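Side-chain contacts in protein-L-isoaspartate(D-aspartate) O-methyltransferase (Sulfolobus tokodaii, PDB 1VBF), which probably methylates L-isoaspartyl residues in damaged proteins, using S-adenosyl-L-methionine as methyl donor, as a step in their repair or degradation: residues F61-L66 / A86-I91; E5-K10 / T54-G59; K94-E99 / L127-E132. One frame throughout, in Å; residues are numbered along the deposited sequence.

Contact 1: residues F61-L66 / A86-I91; sequences FMLDEL and ALIAEI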
loop_
_atom_site.group_PDB
_atom_site.type_symbol
_atom_site.label_atom_id
_atom_site.label_comp_id
_atom_site.label_asym_id
_atom_site.label_seq_id
_atom_site.Cartn_x
_atom_site.Cartn_y
_atom_site.Cartn_z
ATOM N N PHE B 61 0.212 10.846 32.427
ATOM C CA PHE B 61 -1.204 10.628 32.179
ATOM C C PHE B 61 -1.581 9.205 32.622
ATOM O O PHE B 61 -2.588 8.992 33.294
ATOM C CB PHE B 61 -1.534 10.825 30.684
ATOM C CG PHE B 61 -2.946 10.462 30.332
ATOM C CD1 PHE B 61 -4.020 11.160 30.892
ATOM C CD2 PHE B 61 -3.212 9.357 29.531
ATOM C CE1 PHE B 61 -5.342 10.753 30.666
ATOM C CE2 PHE B 61 -4.530 8.938 29.295
ATOM C CZ PHE B 61 -5.596 9.635 29.866
HETATM N N MSE B 62 -0.760 8.232 32.246
HETATM C CA MSE B 62 -1.014 6.853 32.619
HETATM C C MSE B 62 -1.011 6.647 34.128
HETATM O O MSE B 62 -1.933 6.033 34.682
HETATM C CB MSE B 62 0.009 5.956 31.948
HETATM C CG MSE B 62 -0.049 6.072 30.438
HETATM SE SE MSE B 62 1.006 4.759 29.486
HETATM C CE MSE B 62 2.338 5.957 28.784
ATOM N N LEU B 63 0.016 7.168 34.800
ATOM C CA LEU B 63 0.080 7.038 36.251
ATOM C C LEU B 63 -1.094 7.763 36.894
ATOM O O LEU B 63 -1.683 7.265 37.851
ATOM C CB LEU B 63 1.389 7.599 36.795
ATOM C CG LEU B 63 2.680 6.908 36.328
ATOM C CD1 LEU B 63 3.846 7.433 37.147
ATOM C CD2 LEU B 63 2.560 5.385 36.462
ATOM N N ASP B 64 -1.454 8.929 36.362
ATOM C CA ASP B 64 -2.570 9.681 36.921
ATOM C C ASP B 64 -3.853 8.861 36.800
ATOM O O ASP B 64 -4.697 8.854 37.699
ATOM C CB ASP B 64 -2.704 11.032 36.212
ATOM C CG ASP B 64 -3.513 12.056 37.023
ATOM O OD1 ASP B 64 -3.616 11.908 38.271
ATOM O OD2 ASP B 64 -4.029 13.028 36.412
ATOM N N GLU B 65 -3.983 8.135 35.702
ATOM C CA GLU B 65 -5.161 7.311 35.469
ATOM C C GLU B 65 -5.147 6.016 36.278
ATOM O O GLU B 65 -6.180 5.347 36.384
ATOM C CB GLU B 65 -5.257 6.969 33.985
ATOM C CG GLU B 65 -5.734 8.106 33.096
ATOM C CD GLU B 65 -7.220 8.380 33.262
ATOM O OE1 GLU B 65 -8.022 7.431 33.168
ATOM O OE2 GLU B 65 -7.593 9.547 33.484
ATOM N N LEU B 66 -3.978 5.672 36.832
ATOM C CA LEU B 66 -3.788 4.447 37.616
ATOM C C LEU B 66 -4.426 4.519 38.996
ATOM O O LEU B 66 -4.595 3.488 39.672
ATOM C CB LEU B 66 -2.297 4.154 37.782
ATOM C CG LEU B 66 -1.701 2.780 37.412
ATOM C CD1 LEU B 66 -0.353 2.678 38.088
ATOM C CD2 LEU B 66 -2.575 1.611 37.843
ATOM N N ALA B 86 10.270 5.272 40.460
ATOM C CA ALA B 86 10.430 6.220 41.567
ATOM C C ALA B 86 9.111 6.953 41.934
ATOM O O ALA B 86 8.727 6.962 43.102
ATOM C CB ALA B 86 11.513 7.242 41.235
ATOM N N LEU B 87 8.425 7.563 40.960
ATOM C CA LEU B 87 7.168 8.270 41.227
ATOM C C LEU B 87 6.114 7.401 41.912
ATOM O O LEU B 87 5.345 7.894 42.742
ATOM C CB LEU B 87 6.569 8.832 39.938
ATOM C CG LEU B 87 7.373 9.842 39.099
ATOM C CD1 LEU B 87 6.544 10.229 37.884
ATOM C CD2 LEU B 87 7.736 11.089 39.918
ATOM N N ILE B 88 6.063 6.115 41.575
ATOM C CA ILE B 88 5.092 5.223 42.199
ATOM C C ILE B 88 5.524 4.923 43.647
ATOM O O ILE B 88 4.725 4.979 44.595
ATOM C CB ILE B 88 4.974 3.908 41.398
ATOM C CG1 ILE B 88 4.558 4.226 39.962
ATOM C CG2 ILE B 88 3.946 2.956 42.054
ATOM C CD1 ILE B 88 4.520 3.025 39.065
ATOM N N ALA B 89 6.802 4.608 43.805
ATOM C CA ALA B 89 7.377 4.309 45.111
ATOM C C ALA B 89 7.091 5.440 46.110
ATOM O O ALA B 89 6.844 5.202 47.292
ATOM C CB ALA B 89 8.870 4.107 44.964
ATOM N N GLU B 90 7.140 6.677 45.633
ATOM C CA GLU B 90 6.851 7.822 46.483
ATOM C C GLU B 90 5.429 7.788 47.056
ATOM O O GLU B 90 5.204 8.169 48.190
ATOM C CB GLU B 90 7.015 9.107 45.686
ATOM C CG GLU B 90 8.427 9.400 45.224
ATOM C CD GLU B 90 9.285 10.057 46.300
ATOM O OE1 GLU B 90 8.716 10.710 47.207
ATOM O OE2 GLU B 90 10.531 9.936 46.220
ATOM N N ILE B 91 4.476 7.303 46.282
ATOM C CA ILE B 91 3.094 7.322 46.710
ATOM C C ILE B 91 2.647 6.077 47.429
ATOM O O ILE B 91 1.974 6.116 48.467
ATOM C CB ILE B 91 2.156 7.488 45.461
ATOM C CG1 ILE B 91 2.542 8.737 44.679
ATOM C CG2 ILE B 91 0.659 7.436 45.869
ATOM C CD1 ILE B 91 1.958 8.760 43.297
#
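Leu63 pushes its isopropyl end from helix 56-65 against two consecutive residues of helix 83-91, one methyl to each. Its CD1 lies 4.0 Å from Leu87 CD1 and about as close to the CB of the same leucine, while CD2 sits 4.0 Å from Ile88 CD1. Leu63 crosses both partners at about a right angle. The CB of Ile88 does not head for the other helix; its longer branch does the reaching. With CG1 anti to the carbonyl carbon (chi1 -58°) and the chain extended beyond it, CD1 is carried back to Leu63. The contact is wholly apolar and buried; the closest CA pair, Leu63 CA to Ile88 CA, is 8.0 Å apart, and side chains bridge the gap. Ile88 also rests on Val74 and Glu76 of strand 73-77, which seats helix 83-91 on the central sheet of the Rossmann-like domain, with helix 56-65 packed against that helix through Leu63. Helix 14-22 touches both helices through Leu16, which meets Asp64 and Ile91, and the carboxylate of Asp64 accepts hydrogen bonds from the backbone N of Lys12 and Thr13, just ahead of helix 14-22.

Contact 2: residues E5-K10 / T54-G59; sequences EEILRK and TALNLG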
loop_
_atom_site.group_PDB
_atom_site.type_symbol
_atom_site.label_atom_id
_atom_site.label_comp_id
_atom_site.label_asym_id
_atom_site.label_seq_id
_atom_site.Cartn_x
_atom_site.Cartn_y
_atom_site.Cartn_z
ATOM N N GLU B 5 5.359 22.610 34.586
ATOM C CA GLU B 5 4.162 23.239 35.142
ATOM C C GLU B 5 2.918 22.887 34.309
ATOM O O GLU B 5 1.853 22.681 34.875
ATOM C CB GLU B 5 4.354 24.757 35.225
ATOM C CG GLU B 5 3.214 25.551 35.898
ATOM C CD GLU B 5 1.961 25.771 35.003
ATOM O OE1 GLU B 5 2.090 25.876 33.752
ATOM O OE2 GLU B 5 0.840 25.871 35.565
ATOM N N GLU B 6 3.041 22.811 32.981
ATOM C CA GLU B 6 1.889 22.437 32.146
ATOM C C GLU B 6 1.356 21.074 32.613
ATOM O O GLU B 6 0.155 20.896 32.858
ATOM C CB GLU B 6 2.260 22.231 30.670
ATOM C CG GLU B 6 3.025 23.314 29.938
ATOM C CD GLU B 6 3.113 23.019 28.419
ATOM O OE1 GLU B 6 2.074 23.152 27.723
ATOM O OE2 GLU B 6 4.206 22.638 27.924
ATOM N N ILE B 7 2.277 20.113 32.693
ATOM C CA ILE B 7 1.956 18.753 33.074
ATOM C C ILE B 7 1.419 18.628 34.488
ATOM O O ILE B 7 0.472 17.867 34.726
ATOM C CB ILE B 7 3.186 17.824 32.924
ATOM C CG1 ILE B 7 3.741 17.910 31.504
ATOM C CG2 ILE B 7 2.788 16.387 33.201
ATOM C CD1 ILE B 7 4.867 16.980 31.234
ATOM N N LEU B 8 2.014 19.383 35.410
ATOM C CA LEU B 8 1.630 19.358 36.820
ATOM C C LEU B 8 0.215 19.872 37.026
ATOM O O LEU B 8 -0.535 19.346 37.837
ATOM C CB LEU B 8 2.612 20.198 37.630
ATOM C CG LEU B 8 2.779 19.975 39.133
ATOM C CD1 LEU B 8 3.743 21.022 39.657
ATOM C CD2 LEU B 8 1.459 20.089 39.855
ATOM N N ARG B 9 -0.146 20.905 36.285
ATOM C CA ARG B 9 -1.470 21.513 36.367
ATOM C C ARG B 9 -2.575 20.479 36.079
ATOM O O ARG B 9 -3.646 20.484 36.697
ATOM C CB ARG B 9 -1.558 22.644 35.337
ATOM C CG ARG B 9 -2.211 23.906 35.837
ATOM C CD ARG B 9 -2.514 24.869 34.695
ATOM N NE ARG B 9 -3.688 24.463 33.917
ATOM C CZ ARG B 9 -4.273 25.211 32.979
ATOM N NH1 ARG B 9 -3.796 26.419 32.687
ATOM N NH2 ARG B 9 -5.347 24.757 32.343
ATOM N N LYS B 10 -2.289 19.598 35.126
ATOM C CA LYS B 10 -3.219 18.564 34.696
ATOM C C LYS B 10 -3.413 17.394 35.661
ATOM O O LYS B 10 -4.458 16.750 35.627
ATOM C CB LYS B 10 -2.755 17.981 33.360
ATOM C CG LYS B 10 -2.717 18.926 32.173
ATOM C CD LYS B 10 -1.953 18.236 31.043
ATOM C CE LYS B 10 -2.382 18.714 29.666
ATOM N NZ LYS B 10 -1.896 17.771 28.604
ATOM N N THR B 54 8.918 5.949 27.632
ATOM C CA THR B 54 7.651 6.571 27.274
ATOM C C THR B 54 7.741 8.099 27.429
ATOM O O THR B 54 8.485 8.623 28.282
ATOM C CB THR B 54 6.509 6.091 28.164
ATOM O OG1 THR B 54 6.319 4.685 28.005
ATOM C CG2 THR B 54 5.247 6.775 27.788
ATOM N N ALA B 55 6.988 8.806 26.594
ATOM C CA ALA B 55 6.943 10.253 26.639
ATOM C C ALA B 55 6.405 10.663 28.002
ATOM O O ALA B 55 5.457 10.048 28.526
ATOM C CB ALA B 55 6.042 10.764 25.562
ATOM N N LEU B 56 7.002 11.711 28.565
ATOM C CA LEU B 56 6.605 12.195 29.872
ATOM C C LEU B 56 5.128 12.516 29.939
ATOM O O LEU B 56 4.456 12.180 30.928
ATOM C CB LEU B 56 7.389 13.444 30.256
ATOM C CG LEU B 56 7.918 13.575 31.697
ATOM C CD1 LEU B 56 8.057 15.054 32.050
ATOM C CD2 LEU B 56 6.991 12.918 32.685
ATOM N N ASN B 57 4.626 13.189 28.907
ATOM C CA ASN B 57 3.219 13.539 28.901
ATOM C C ASN B 57 2.370 12.268 28.954
ATOM O O ASN B 57 1.363 12.199 29.660
ATOM C CB ASN B 57 2.881 14.368 27.668
ATOM C CG ASN B 57 1.997 15.589 28.007
ATOM O OD1 ASN B 57 0.861 15.452 28.499
ATOM N ND2 ASN B 57 2.523 16.791 27.746
ATOM N N LEU B 58 2.787 11.244 28.226
ATOM C CA LEU B 58 2.041 10.003 28.229
ATOM C C LEU B 58 2.141 9.319 29.592
ATOM O O LEU B 58 1.107 8.966 30.193
ATOM C CB LEU B 58 2.573 9.079 27.147
ATOM C CG LEU B 58 1.524 8.447 26.245
ATOM C CD1 LEU B 58 2.145 7.276 25.596
ATOM C CD2 LEU B 58 0.329 7.972 27.022
ATOM N N GLY B 59 3.385 9.125 30.064
ATOM C CA GLY B 59 3.634 8.493 31.360
ATOM C C GLY B 59 2.875 9.072 32.558
ATOM O O GLY B 59 2.273 8.345 33.367
#
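The carboxamide of Asn57 is the flat group here: Ile7 sits over the nitrogen end of one face, and the ammonium group of Lys10 comes up at the oxygen end. Ile7 CG1 stands almost directly above the amide nitrogen, 4.1 Å from Asn57 ND2, a methylene packed on a polar atom. Lys10 reaches in from the same helix, its chain extended beyond CG and crossing the asparagine at about a right angle. Its NZ lies 3.6 Å from Asn57 OD1, slightly off the amide plane and on the side away from Ile7. Farther along, the tip of Ile7 turns to the start of helix 56-65, where its CD1 meets Leu56 CD1 at 3.8 Å. That reach depends on CG1 being anti to the carbonyl carbon (chi1 -55°), with CD1 continuing the extended branch. Ile7 also touches Ile60 one turn on, Leu56 is backed by Phe20 of helix 14-22, and Asn57 packs on Thr41 and His42. Helix 4-10 is thus laid over the first turn of helix 56-65, with an apolar centre and a polar outer margin. At that margin the lysine and the amide oxygen make no hydrogen bond in this model, and any attraction between them is probably a modest charge-dipole one.

Contact 3: residues K94-E99 / L127-E132; sequences KVVSVE and LGYEEE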
loop_
_atom_site.group_PDB
_atom_site.type_symbol
_atom_site.label_atom_id
_atom_site.label_comp_id
_atom_site.label_asym_id
_atom_site.label_seq_id
_atom_site.Cartn_x
_atom_site.Cartn_y
_atom_site.Cartn_z
ATOM N N LYS B 94 4.360 -0.547 48.626
ATOM C CA LYS B 94 5.382 -1.349 47.953
ATOM C C LYS B 94 5.245 -1.431 46.436
ATOM O O LYS B 94 4.141 -1.405 45.897
ATOM C CB LYS B 94 5.405 -2.761 48.536
ATOM C CG LYS B 94 6.258 -2.848 49.779
ATOM C CD LYS B 94 5.771 -3.943 50.687
ATOM C CE LYS B 94 6.000 -3.563 52.152
ATOM N NZ LYS B 94 5.124 -4.370 53.063
ATOM N N VAL B 95 6.381 -1.553 45.756
ATOM C CA VAL B 95 6.408 -1.633 44.303
ATOM C C VAL B 95 7.272 -2.786 43.799
ATOM O O VAL B 95 8.467 -2.833 44.090
ATOM C CB VAL B 95 6.975 -0.329 43.690
ATOM C CG1 VAL B 95 7.077 -0.438 42.205
ATOM C CG2 VAL B 95 6.096 0.821 44.034
ATOM N N VAL B 96 6.674 -3.718 43.054
ATOM C CA VAL B 96 7.431 -4.816 42.454
ATOM C C VAL B 96 7.575 -4.431 40.972
ATOM O O VAL B 96 6.582 -4.208 40.293
ATOM C CB VAL B 96 6.678 -6.151 42.562
ATOM C CG1 VAL B 96 7.374 -7.196 41.719
ATOM C CG2 VAL B 96 6.610 -6.611 44.025
ATOM N N SER B 97 8.800 -4.348 40.469
ATOM C CA SER B 97 9.014 -3.949 39.088
ATOM C C SER B 97 9.906 -4.901 38.284
ATOM O O SER B 97 11.040 -5.174 38.670
ATOM C CB SER B 97 9.617 -2.556 39.056
ATOM O OG SER B 97 9.925 -2.152 37.736
ATOM N N VAL B 98 9.403 -5.350 37.135
ATOM C CA VAL B 98 10.111 -6.295 36.283
ATOM C C VAL B 98 10.751 -5.702 35.020
ATOM O O VAL B 98 10.148 -4.877 34.355
ATOM C CB VAL B 98 9.132 -7.397 35.832
ATOM C CG1 VAL B 98 9.883 -8.501 35.105
ATOM C CG2 VAL B 98 8.338 -7.904 37.033
ATOM N N GLU B 99 11.960 -6.147 34.683
ATOM C CA GLU B 99 12.658 -5.703 33.484
ATOM C C GLU B 99 13.236 -6.945 32.781
ATOM O O GLU B 99 13.886 -7.765 33.420
ATOM C CB GLU B 99 13.777 -4.737 33.838
ATOM C CG GLU B 99 14.676 -4.441 32.651
ATOM C CD GLU B 99 13.919 -3.803 31.497
ATOM O OE1 GLU B 99 14.109 -4.234 30.337
ATOM O OE2 GLU B 99 13.134 -2.865 31.753
ATOM N N LEU B 127 5.057 -12.594 32.560
ATOM C CA LEU B 127 4.650 -13.500 33.620
ATOM C C LEU B 127 4.199 -12.700 34.832
ATOM O O LEU B 127 3.643 -13.250 35.790
ATOM C CB LEU B 127 5.822 -14.397 34.017
ATOM C CG LEU B 127 6.393 -15.170 32.826
ATOM C CD1 LEU B 127 7.691 -15.863 33.205
ATOM C CD2 LEU B 127 5.345 -16.164 32.331
ATOM N N GLY B 128 4.414 -11.392 34.779
ATOM C CA GLY B 128 4.061 -10.579 35.919
ATOM C C GLY B 128 4.981 -11.059 37.016
ATOM O O GLY B 128 6.143 -11.343 36.740
ATOM N N TYR B 129 4.472 -11.162 38.242
ATOM C CA TYR B 129 5.265 -11.629 39.378
ATOM C C TYR B 129 4.379 -12.244 40.456
ATOM O O TYR B 129 3.915 -11.582 41.378
ATOM C CB TYR B 129 6.087 -10.497 39.988
ATOM C CG TYR B 129 7.231 -11.013 40.820
ATOM C CD1 TYR B 129 8.253 -11.761 40.238
ATOM C CD2 TYR B 129 7.281 -10.794 42.199
ATOM C CE1 TYR B 129 9.286 -12.277 40.997
ATOM C CE2 TYR B 129 8.320 -11.310 42.973
ATOM C CZ TYR B 129 9.316 -12.052 42.364
ATOM O OH TYR B 129 10.326 -12.591 43.114
ATOM N N GLU B 130 4.179 -13.545 40.287
ATOM C CA GLU B 130 3.358 -14.397 41.142
ATOM C C GLU B 130 3.558 -14.190 42.626
ATOM O O GLU B 130 2.635 -13.948 43.372
ATOM C CB GLU B 130 3.655 -15.880 40.851
ATOM C CG GLU B 130 2.554 -16.644 40.137
ATOM C CD GLU B 130 1.213 -16.478 40.813
ATOM O OE1 GLU B 130 1.106 -16.840 42.010
ATOM O OE2 GLU B 130 0.269 -15.987 40.144
ATOM N N GLU B 131 4.813 -14.328 43.017
ATOM C CA GLU B 131 5.294 -14.287 44.396
ATOM C C GLU B 131 4.927 -13.154 45.344
ATOM O O GLU B 131 5.007 -13.352 46.552
ATOM C CB GLU B 131 6.795 -14.508 44.366
ATOM C CG GLU B 131 7.344 -14.586 42.924
ATOM C CD GLU B 131 7.916 -15.945 42.559
ATOM O OE1 GLU B 131 8.707 -16.487 43.372
ATOM O OE2 GLU B 131 7.578 -16.465 41.469
ATOM N N GLU B 132 4.549 -11.974 44.853
ATOM C CA GLU B 132 4.063 -10.889 45.732
ATOM C C GLU B 132 2.667 -10.629 45.191
ATOM O O GLU B 132 2.152 -9.512 45.189
ATOM C CB GLU B 132 4.929 -9.648 45.619
ATOM C CG GLU B 132 6.349 -9.808 46.116
ATOM C CD GLU B 132 6.475 -9.982 47.633
ATOM O OE1 GLU B 132 5.952 -9.133 48.398
ATOM O OE2 GLU B 132 7.107 -10.980 48.051
#
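Gly128 is where the loop leading into strand 135-140 first meets Val98 of strand 94-99, on a face of the central sheet of this Rossmann-like methyltransferase fold. Its carbonyl oxygen lies 4.1 Å from Val98 CG2, a plain van der Waals approach. Here the backbone takes a positive phi (65°), and the chain then turns the next residue in toward the sheet. Tyr129 brings its ring against Val96: CG1 of the valine is 3.6 Å from Tyr129 CD2, approaching the ring obliquely, with CB and CG of the tyrosine only slightly farther off. The tyrosine side chain also packs on Leu75, Lys119 and Ile121, reaching the strands on both sides of 94-99. Its backbone is tethered on either side of CA, the N to the side chain of Gln154 and the O to the hydroxyl of Tyr135. After the short 3-10 turn at Glu130 and Glu131, Glu132 comes back to the same valine on its other branch, with Glu132 CB 3.8 Å from Val96 CG2. Val96 is therefore divided, one methyl to the tyrosine and one to the aliphatic part of the glutamate. The glutamate chain bends at chi2 (-69°), which carries the carboxylate away from the valine, and OE1 forms a salt bridge with Lys73; the amine of Lys94 stays at a distance, its NZ 6.7 Å from Glu132 OE1.

How the contacts relate
Taken in the order 2, 1, 3, the contacts lead from the N-terminal helix through the helical layer to the far side of the sheet. Contacts 1 and 2 share helix 56-65, their centres about 11 Å apart: its first turn takes helix 4-10, and its later part takes helix 83-91. Contacts 1 and 3, about 16 Å apart between centres, touch on the helix side of the sheet, where Ile88 CG2 meets Val95 CG2 at 3.6 Å. Val95 faces the helices while its neighbour Val96 faces the loop 127-132, so strand 94-99 is packed from both sides. Contacts 2 and 3, about 25 Å apart between centres, lie on opposite sides of the chain's centre. As in related methyltransferases, the cofactor pocket is expected near the C-terminal ends of strands 73-77 and 94-99.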